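PDB 5THW: deacylase from Burkholderia multivorans, which probably hydrolyses N-carbamoyl-L-amino acids as a two-zinc amidase of the peptidase M20 family. Local coordinates for residues G48-L53 with G111-G116; D106-G111 with N148-R153; I212-I217 with G400-E405. All blocks are in the same frame, centred on the assembly; numbering follows the deposited sequence.

Contact 1. Residues G48-L53 with G111-G116. With ZN (zinc ion), chain F; ZN (zinc ion), chain E; URP (N-(aminocarbonyl)-beta-alanine), chain G.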
loop_
_atom_site.group_PDB
_atom_site.type_symbol
_atom_site.label_atom_id
_atom_site.label_comp_id
_atom_site.label_asym_id
_atom_site.label_seq_id
_atom_site.Cartn_x
_atom_site.Cartn_y
_atom_site.Cartn_z
ATOM N N GLY A 48 11.311 9.568 -20.727
ATOM C CA GLY A 48 12.241 9.062 -21.719
ATOM C C GLY A 48 12.659 7.617 -21.541
ATOM O O GLY A 48 13.613 7.179 -22.196
ATOM N N GLY A 49 11.991 6.871 -20.671
ATOM C CA GLY A 49 12.241 5.462 -20.496
ATOM C C GLY A 49 11.173 4.620 -21.164
ATOM O O GLY A 49 10.429 5.080 -22.040
ATOM N N VAL A 50 11.096 3.362 -20.740
ATOM C CA VAL A 50 10.204 2.378 -21.334
ATOM C C VAL A 50 9.422 1.696 -20.220
ATOM O O VAL A 50 10.000 1.300 -19.207
ATOM C CB VAL A 50 10.991 1.346 -22.168
ATOM C CG1 VAL A 50 10.079 0.251 -22.662
ATOM C CG2 VAL A 50 11.672 2.034 -23.346
ATOM N N CYS A 51 8.107 1.568 -20.401
ATOM C CA CYS A 51 7.260 0.834 -19.460
ATOM C C CYS A 51 6.542 -0.256 -20.255
ATOM O O CYS A 51 5.396 -0.093 -20.693
ATOM C CB CYS A 51 6.296 1.751 -18.740
ATOM S SG CYS A 51 5.322 0.899 -17.493
ATOM N N ARG A 52 7.236 -1.386 -20.429
ATOM C CA ARG A 52 6.785 -2.482 -21.275
ATOM C C ARG A 52 6.875 -3.774 -20.457
ATOM O O ARG A 52 7.740 -4.628 -20.683
ATOM C CB ARG A 52 7.643 -2.546 -22.537
ATOM C CG ARG A 52 7.058 -3.301 -23.691
ATOM C CD ARG A 52 7.829 -2.938 -24.942
ATOM N NE ARG A 52 9.215 -3.382 -24.847
ATOM C CZ ARG A 52 10.258 -2.713 -25.326
ATOM N NH1 ARG A 52 10.084 -1.548 -25.932
ATOM N NH2 ARG A 52 11.480 -3.211 -25.194
ATOM N N LEU A 53 5.971 -3.910 -19.491
ATOM C CA LEU A 53 5.991 -5.058 -18.595
ATOM C C LEU A 53 5.732 -6.353 -19.354
ATOM O O LEU A 53 5.020 -6.380 -20.365
ATOM C CB LEU A 53 4.959 -4.891 -17.475
ATOM C CG LEU A 53 5.397 -4.135 -16.218
ATOM C CD1 LEU A 53 6.478 -4.928 -15.482
ATOM C CD2 LEU A 53 5.896 -2.727 -16.528
ATOM N N GLY A 111 11.685 1.252 -16.461
ATOM C CA GLY A 111 12.781 0.698 -17.231
ATOM C C GLY A 111 13.436 1.704 -18.158
ATOM O O GLY A 111 12.866 2.731 -18.526
ATOM N N GLY A 112 14.686 1.397 -18.522
ATOM C CA GLY A 112 15.421 2.178 -19.492
ATOM C C GLY A 112 15.255 1.642 -20.912
ATOM O O GLY A 112 14.625 0.612 -21.160
ATOM N N ARG A 113 15.843 2.378 -21.855
ATOM C CA ARG A 113 15.784 2.065 -23.280
ATOM C C ARG A 113 16.814 1.030 -23.716
ATOM O O ARG A 113 16.826 0.664 -24.893
ATOM C CB ARG A 113 15.960 3.347 -24.103
ATOM C CG ARG A 113 14.768 4.296 -24.038
ATOM C CD ARG A 113 15.138 5.707 -24.475
ATOM N NE ARG A 113 16.270 6.199 -23.697
ATOM C CZ ARG A 113 17.377 6.717 -24.219
ATOM N NH1 ARG A 113 17.497 6.850 -25.538
ATOM N NH2 ARG A 113 18.357 7.116 -23.415
ATOM N N PHE A 114 17.685 0.561 -22.816
ATOM C CA PHE A 114 18.767 -0.342 -23.184
ATOM C C PHE A 114 18.792 -1.651 -22.406
ATOM O O PHE A 114 19.325 -2.639 -22.921
ATOM C CB PHE A 114 20.116 0.378 -23.020
ATOM C CG PHE A 114 20.214 1.632 -23.845
ATOM C CD1 PHE A 114 20.649 1.580 -25.164
ATOM C CD2 PHE A 114 19.793 2.846 -23.334
ATOM C CE1 PHE A 114 20.706 2.723 -25.938
ATOM C CE2 PHE A 114 19.847 3.995 -24.106
ATOM C CZ PHE A 114 20.304 3.934 -25.406
ATOM N N ASP A 115 18.207 -1.699 -21.214
ATOM C CA ASP A 115 18.161 -2.928 -20.433
ATOM C C ASP A 115 17.435 -4.021 -21.222
ATOM O O ASP A 115 16.264 -3.868 -21.581
ATOM C CB ASP A 115 17.455 -2.633 -19.105
ATOM C CG ASP A 115 17.460 -3.808 -18.133
ATOM O OD1 ASP A 115 18.018 -4.880 -18.444
ATOM O OD2 ASP A 115 16.874 -3.645 -17.041
ATOM N N GLY A 116 18.136 -5.122 -21.498
ATOM C CA GLY A 116 17.556 -6.246 -22.212
ATOM C C GLY A 116 17.454 -6.107 -23.723
ATOM O O GLY A 116 17.975 -6.939 -24.471
HETATM ZN ZN ZN F . 16.362 -5.073 -15.697
HETATM ZN ZN ZN E . 18.470 -7.269 -18.260
HETATM O O2 URP G . 18.142 -6.119 -14.734
HETATM C C2 URP G . 17.924 -7.203 -15.243
HETATM N N3 URP G . 17.526 -7.298 -16.504
HETATM N N1 URP G . 18.055 -8.325 -14.549
HETATM C C6 URP G . 16.923 -8.893 -13.837
HETATM C C5 URP G . 17.357 -9.874 -12.757
HETATM C C4 URP G . 18.016 -9.073 -11.664
HETATM O O42 URP G . 19.257 -9.162 -11.521
HETATM O O41 URP G . 17.295 -8.346 -10.944
HETATM O O HOH W 1 19.131 -9.478 -18.227
#
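Val-50 gives its backbone N-H to the carbonyl of Gly-111, with 2.9 Å from Val-50 N to Gly-111 O and a nearly straight 174° at the hydrogen. The same oxygen takes a longer CA-H...O contact from Gly-49, whose CA is 3.4 Å from Gly-111 O, and the backbones run so close here that Gly-49 CA and Gly-112 CA are 4.7 Å apart. With CG1 anti to the backbone N (chi1 174°), Val-50 turns CG2 to within 3.9 Å of Arg-113 CG, the two side chains crossing at about a right angle. Arg-113 CD lies 3.1 Å from Gly-48 O. Beyond, its guanidinium has Phe-114 CE2 over one face and forms a salt bridge to Asp-408 through NH2.

Further along, Phe-114 N and Asp-115 N both bond to Glu-407 OE2, a second-shell grip that positions the Asp-115 backbone. The Asp-115 carboxylate reaches the metals, OD2 lying 2.0 Å from the zinc of chain F and OD1 2.4 Å from the zinc of chain E. This is the bridging aspartate of the two-zinc centre characteristic of the M20 family.

Contact 2. Residues D106-G111 with N148-R153. With ZN (zinc ion), chain F; URP (N-(aminocarbonyl)-beta-alanine), chain G.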
loop_
_atom_site.group_PDB
_atom_site.type_symbol
_atom_site.label_atom_id
_atom_site.label_comp_id
_atom_site.label_asym_id
_atom_site.label_seq_id
_atom_site.Cartn_x
_atom_site.Cartn_y
_atom_site.Cartn_z
ATOM N N ASP A 106 11.207 -7.330 -22.387
ATOM C CA ASP A 106 10.351 -6.755 -21.360
ATOM C C ASP A 106 11.164 -5.855 -20.433
ATOM O O ASP A 106 12.382 -5.988 -20.315
ATOM C CB ASP A 106 9.647 -7.858 -20.562
ATOM C CG ASP A 106 10.610 -8.665 -19.689
ATOM O OD1 ASP A 106 11.543 -9.323 -20.228
ATOM O OD2 ASP A 106 10.419 -8.636 -18.450
ATOM N N SER A 107 10.469 -4.947 -19.747
ATOM C CA SER A 107 11.139 -3.920 -18.955
ATOM C C SER A 107 10.492 -3.762 -17.586
ATOM O O SER A 107 9.428 -4.320 -17.294
ATOM C CB SER A 107 11.130 -2.564 -19.667
ATOM O OG SER A 107 9.871 -1.930 -19.517
ATOM N N GLN A 108 11.176 -3.001 -16.737
ATOM C CA GLN A 108 10.617 -2.563 -15.474
ATOM C C GLN A 108 9.554 -1.488 -15.702
ATOM O O GLN A 108 9.456 -0.918 -16.794
ATOM C CB GLN A 108 11.728 -2.030 -14.564
ATOM C CG GLN A 108 12.684 -3.113 -14.118
ATOM C CD GLN A 108 12.117 -3.938 -12.978
ATOM O OE1 GLN A 108 11.218 -3.490 -12.268
ATOM N NE2 GLN A 108 12.626 -5.155 -12.808
ATOM N N PRO A 109 8.717 -1.217 -14.695
ATOM C CA PRO A 109 7.838 -0.037 -14.783
ATOM C C PRO A 109 8.604 1.261 -14.984
ATOM O O PRO A 109 8.108 2.163 -15.674
ATOM C CB PRO A 109 7.084 -0.054 -13.443
ATOM C CG PRO A 109 7.838 -1.021 -12.566
ATOM C CD PRO A 109 8.427 -2.030 -13.501
ATOM N N THR A 110 9.807 1.370 -14.409
ATOM C CA THR A 110 10.712 2.497 -14.602
ATOM C C THR A 110 11.915 2.094 -15.455
ATOM O O THR A 110 13.045 2.521 -15.210
ATOM C CB THR A 110 11.177 3.052 -13.256
ATOM O OG1 THR A 110 11.775 2.001 -12.482
ATOM C CG2 THR A 110 10.001 3.633 -12.489
ATOM N N GLY A 111 11.685 1.252 -16.461
ATOM C CA GLY A 111 12.781 0.698 -17.231
ATOM C C GLY A 111 13.436 1.704 -18.158
ATOM O O GLY A 111 12.866 2.731 -18.526
ATOM N N ASN A 148 9.666 -12.721 -19.647
ATOM C CA ASN A 148 9.548 -12.253 -18.265
ATOM C C ASN A 148 10.873 -12.398 -17.514
ATOM O O ASN A 148 10.939 -12.950 -16.410
ATOM C CB ASN A 148 8.428 -13.005 -17.542
ATOM C CG ASN A 148 8.125 -12.425 -16.169
ATOM O OD1 ASN A 148 8.007 -11.214 -16.012
ATOM N ND2 ASN A 148 8.044 -13.287 -15.162
ATOM N N GLU A 149 11.941 -11.861 -18.116
ATOM C CA GLU A 149 13.253 -11.936 -17.473
ATOM C C GLU A 149 13.321 -11.051 -16.238
ATOM O O GLU A 149 13.974 -11.412 -15.254
ATOM C CB GLU A 149 14.360 -11.574 -18.463
ATOM C CG GLU A 149 15.761 -11.734 -17.919
ATOM C CD GLU A 149 16.243 -10.508 -17.164
ATOM O OE1 GLU A 149 15.630 -9.427 -17.318
ATOM O OE2 GLU A 149 17.243 -10.620 -16.426
ATOM N N GLU A 150 12.651 -9.893 -16.273
ATOM C CA GLU A 150 12.756 -8.917 -15.191
ATOM C C GLU A 150 12.247 -9.469 -13.867
ATOM O O GLU A 150 12.768 -9.105 -12.805
ATOM C CB GLU A 150 11.981 -7.642 -15.550
ATOM C CG GLU A 150 12.659 -6.757 -16.587
ATOM C CD GLU A 150 13.891 -6.048 -16.044
ATOM O OE1 GLU A 150 14.175 -6.172 -14.832
ATOM O OE2 GLU A 150 14.584 -5.378 -16.835
ATOM N N GLY A 151 11.238 -10.335 -13.898
ATOM C CA GLY A 151 10.691 -10.839 -12.654
ATOM C C GLY A 151 9.915 -9.816 -11.861
ATOM O O GLY A 151 9.757 -9.970 -10.647
ATOM N N SER A 152 9.413 -8.773 -12.518
ATOM C CA SER A 152 8.685 -7.712 -11.832
ATOM C C SER A 152 7.185 -7.999 -11.788
ATOM O O SER A 152 6.597 -8.099 -10.707
ATOM C CB SER A 152 8.961 -6.372 -12.523
ATOM O OG SER A 152 8.362 -5.293 -11.832
ATOM N N ARG A 153 6.562 -8.174 -12.954
ATOM C CA ARG A 153 5.130 -8.451 -12.974
ATOM C C ARG A 153 4.828 -9.857 -12.466
ATOM O O ARG A 153 3.876 -10.052 -11.704
ATOM C CB ARG A 153 4.568 -8.254 -14.380
ATOM C CG ARG A 153 3.079 -8.444 -14.429
ATOM C CD ARG A 153 2.551 -8.369 -15.837
ATOM N NE ARG A 153 1.152 -8.776 -15.874
ATOM C CZ ARG A 153 0.502 -9.119 -16.979
ATOM N NH1 ARG A 153 1.127 -9.107 -18.150
ATOM N NH2 ARG A 153 -0.768 -9.492 -16.905
HETATM ZN ZN ZN F . 16.362 -5.073 -15.697
HETATM O O2 URP G . 18.142 -6.119 -14.734
HETATM C C2 URP G . 17.924 -7.203 -15.243
HETATM N N3 URP G . 17.526 -7.298 -16.504
HETATM N N1 URP G . 18.055 -8.325 -14.549
HETATM C C6 URP G . 16.923 -8.893 -13.837
HETATM C C5 URP G . 17.357 -9.874 -12.757
HETATM C C4 URP G . 18.016 -9.073 -11.664
HETATM O O42 URP G . 19.257 -9.162 -11.521
HETATM O O41 URP G . 17.295 -8.346 -10.944
HETATM O O HOH W 2 13.845 -2.601 -17.422
#
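Gln-108 NE2 donates to Glu-150 OE1 over 2.7 Å at a fairly straight 160°, the acceptor lying nearly in the amide plane. The approach to Glu-150 is from above its carboxylate plane, and the two flat groups stand almost perpendicular. Both Glu-150 oxygens also bind the zinc of chain F, unequally: OE2 at 2.1 Å and OE1 at 2.6 Å from the metal. Gln-108 thus holds, from the second shell, the more distant of the two zinc-binding oxygens. Water 2 accepts from Gln-108 N at 2.8 Å and lies within bonding range of Glu-150 OE2.

The Asp-106 side chain points toward the backbone of Asn-148 to Glu-150. Its first torsion (chi1 69°) brings the carboxylate to the other segment, and chi2 of -62° turns one oxygen to each of two successive amides: OD1 takes a weak bond of 3.3 Å from Glu-149 N, and OD2 another weak one of 3.4 Å from Glu-150 N. Next to these, Glu-149 OE1 comes 3.0 Å from URP N3. Within 106-111, Ser-107 OG donates to Gln-108 O and meets Arg-52 N, while Gln-108 to Gly-111 forms a type I turn.

The second subunit completes the amide's partners, with its Ser-294 OG at Gln-108 OE1 and its Asn-296 OD1 at Gln-108 NE2; Ser-294 also bonds to Ser-152 OG. The contact joins the loop that leads from strand 99-103 into helix 117-132 with the one that leads from strand 141-145 towards helix 159-164, beyond the ends of two neighbouring parallel strands.

Contact 3. Residues I212-I217 with G400-E405. With ZN (zinc ion), chain F; URP (N-(aminocarbonyl)-beta-alanine), chain G.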
loop_
_atom_site.group_PDB
_atom_site.type_symbol
_atom_site.label_atom_id
_atom_site.label_comp_id
_atom_site.label_asym_id
_atom_site.label_seq_id
_atom_site.Cartn_x
_atom_site.Cartn_y
_atom_site.Cartn_z
ATOM N N ILE A 212 24.105 -3.956 -21.060
ATOM C CA ILE A 212 24.708 -2.823 -20.354
ATOM C C ILE A 212 25.054 -3.235 -18.925
ATOM O O ILE A 212 24.394 -4.095 -18.321
ATOM C CB ILE A 212 23.795 -1.584 -20.346
ATOM C CG1 ILE A 212 22.449 -1.921 -19.706
ATOM C CG2 ILE A 212 23.634 -1.018 -21.755
ATOM C CD1 ILE A 212 21.770 -0.740 -19.058
ATOM N N GLU A 213 26.093 -2.603 -18.370
ATOM C CA GLU A 213 26.619 -3.011 -17.067
ATOM C C GLU A 213 25.577 -2.871 -15.964
ATOM O O GLU A 213 25.540 -3.675 -15.025
ATOM C CB GLU A 213 27.857 -2.182 -16.713
ATOM C CG GLU A 213 28.487 -2.582 -15.384
ATOM C CD GLU A 213 29.487 -1.557 -14.866
ATOM O OE1 GLU A 213 30.119 -0.862 -15.694
ATOM O OE2 GLU A 213 29.648 -1.460 -13.628
ATOM N N GLN A 214 24.731 -1.847 -16.055
ATOM C CA GLN A 214 23.799 -1.465 -14.997
ATOM C C GLN A 214 24.523 -1.031 -13.725
ATOM O O GLN A 214 23.911 -0.950 -12.654
ATOM C CB GLN A 214 22.794 -2.593 -14.707
ATOM C CG GLN A 214 22.194 -3.182 -15.986
ATOM C CD GLN A 214 21.202 -4.304 -15.729
ATOM O OE1 GLN A 214 21.596 -5.437 -15.461
ATOM N NE2 GLN A 214 19.909 -4.001 -15.849
ATOM N N GLY A 215 25.819 -0.729 -13.848
ATOM C CA GLY A 215 26.637 -0.231 -12.770
ATOM C C GLY A 215 27.648 0.776 -13.287
ATOM O O GLY A 215 27.759 1.007 -14.496
ATOM N N PRO A 216 28.417 1.390 -12.385
ATOM C CA PRO A 216 29.299 2.512 -12.755
ATOM C C PRO A 216 30.755 2.177 -13.083
ATOM O O PRO A 216 31.514 3.108 -13.381
ATOM C CB PRO A 216 29.240 3.374 -11.488
ATOM C CG PRO A 216 29.168 2.367 -10.389
ATOM C CD PRO A 216 28.347 1.207 -10.923
ATOM N N ILE A 217 31.160 0.906 -13.033
ATOM C CA ILE A 217 32.582 0.564 -13.059
ATOM C C ILE A 217 33.219 0.913 -14.404
ATOM O O ILE A 217 34.255 1.593 -14.454
ATOM C CB ILE A 217 32.776 -0.921 -12.708
ATOM C CG1 ILE A 217 32.222 -1.205 -11.314
ATOM C CG2 ILE A 217 34.244 -1.304 -12.796
ATOM C CD1 ILE A 217 32.485 -2.608 -10.842
ATOM N N GLY A 400 26.124 4.804 -14.425
ATOM C CA GLY A 400 25.909 3.470 -13.915
ATOM C C GLY A 400 24.488 3.143 -13.529
ATOM O O GLY A 400 24.264 2.128 -12.864
ATOM N N ILE A 401 23.525 3.960 -13.919
ATOM C CA ILE A 401 22.150 3.789 -13.466
ATOM C C ILE A 401 21.361 2.930 -14.453
ATOM O O ILE A 401 21.447 3.104 -15.677
ATOM C CB ILE A 401 21.478 5.154 -13.214
ATOM C CG1 ILE A 401 20.114 4.943 -12.560
ATOM C CG2 ILE A 401 21.375 5.976 -14.488
ATOM C CD1 ILE A 401 19.717 6.046 -11.614
ATOM N N SER A 402 20.595 1.986 -13.907
ATOM C CA SER A 402 19.637 1.174 -14.648
ATOM C C SER A 402 18.404 1.001 -13.772
ATOM O O SER A 402 18.418 1.314 -12.574
ATOM C CB SER A 402 20.217 -0.192 -15.045
ATOM O OG SER A 402 19.323 -0.919 -15.881
ATOM N N HIS A 403 17.326 0.498 -14.379
ATOM C CA HIS A 403 16.001 0.477 -13.744
ATOM C C HIS A 403 15.564 1.882 -13.343
ATOM O O HIS A 403 14.853 2.080 -12.354
ATOM C CB HIS A 403 15.944 -0.483 -12.552
ATOM C CG HIS A 403 15.946 -1.925 -12.954
ATOM N ND1 HIS A 403 15.932 -2.959 -12.043
ATOM C CD2 HIS A 403 15.961 -2.502 -14.180
ATOM C CE1 HIS A 403 15.929 -4.112 -12.689
ATOM N NE2 HIS A 403 15.954 -3.862 -13.987
ATOM N N ASN A 404 16.008 2.855 -14.135
ATOM C CA ASN A 404 15.588 4.242 -14.077
ATOM C C ASN A 404 15.422 4.683 -15.522
ATOM O O ASN A 404 16.149 4.223 -16.411
ATOM C CB ASN A 404 16.608 5.145 -13.365
ATOM C CG ASN A 404 16.029 6.519 -12.998
ATOM O OD1 ASN A 404 15.742 7.344 -13.872
ATOM N ND2 ASN A 404 15.866 6.769 -11.692
ATOM N N GLU A 405 14.440 5.555 -15.757
ATOM C CA GLU A 405 14.127 5.982 -17.116
ATOM C C GLU A 405 15.247 6.804 -17.760
ATOM O O GLU A 405 15.256 6.944 -18.988
ATOM C CB GLU A 405 12.796 6.731 -17.117
ATOM C CG GLU A 405 11.615 5.790 -16.852
ATOM C CD GLU A 405 10.407 6.478 -16.229
ATOM O OE1 GLU A 405 9.794 7.338 -16.901
ATOM O OE2 GLU A 405 10.067 6.155 -15.065
HETATM ZN ZN ZN F . 16.362 -5.073 -15.697
HETATM O O2 URP G . 18.142 -6.119 -14.734
HETATM C C2 URP G . 17.924 -7.203 -15.243
HETATM N N3 URP G . 17.526 -7.298 -16.504
HETATM N N1 URP G . 18.055 -8.325 -14.549
HETATM C C6 URP G . 16.923 -8.893 -13.837
HETATM C C5 URP G . 17.357 -9.874 -12.757
HETATM C C4 URP G . 18.016 -9.073 -11.664
HETATM O O42 URP G . 19.257 -9.162 -11.521
HETATM O O41 URP G . 17.295 -8.346 -10.944
#
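The Gln-214 amide and the His-403 imidazole are the flat groups of this contact, and Gln-214 NE2 approaches the His-403 ring obliquely. The ring stacks with His-247 of the second subunit, while its two nitrogens are engaged at the rim: NE2 binds the zinc of chain F at 2.1 Å and ND1 bonds to the backbone oxygen of Asn-296 of the second subunit. For the amide, Ser-402 OG lies nearly in its plane.

Gln-214 NE2 spends both hydrogens. One goes to Ser-402 OG at 3.1 Å and 160°, the other to URP O2 at 3.0 Å and 157°. The chain of Gln-214 is extended beyond CG (chi2 180°), which carries the amide to the ligand, and its CB packs 3.5 Å from Ser-402 CB. Ser-402 OG, anti to its own backbone N, also bonds to Glu-407 OE1, so the hydroxyl links the amide donor to a carboxylate behind it.

Towards Gly-400 the contact becomes one of backbones. Gly-400 CA approaches Gly-215 O at 3.1 Å, and Gly-215 CA approaches Gly-400 O at 3.3 Å, a reciprocal pair of CA-H...O contacts. Beyond it, Glu-213 OE2 receives Ile-217 N on its syn lone pair, and Glu-213 OE1 bonds to Leu-218 N, tying the loop to the start of helix 217-220.

URP O2 therefore meets the zinc of chain F, 2.3 Å away, as well as an amide donor. Such a pairing would be expected to polarise the ureido carbonyl, consistent with the hydrolysis of N-carbamoyl groups assigned to this family.

In the fold
From the N terminus, the loop 48-53, between helices 29-39 and 57-72, is brought by contact 1 onto 111-116, closing a loop of 57 intervening residues. Before that second segment the chain enters contact 2 at 106-111, which closes only on reaching 148-153, so contacts 1 and 2 cross and share Gly-111. Contact 3 follows in series, spanning the 182 residues from 212-217 to 400-405 and joining the loops after strands 206-212 and 390-395. The three are also in direct touch: Thr-110 OG1 probably bonds to His-403 O, and Glu-405 packs on Gly-49. Together they gather loops around one zinc and the ligand, contacts 2 and 3 also meeting the second subunit.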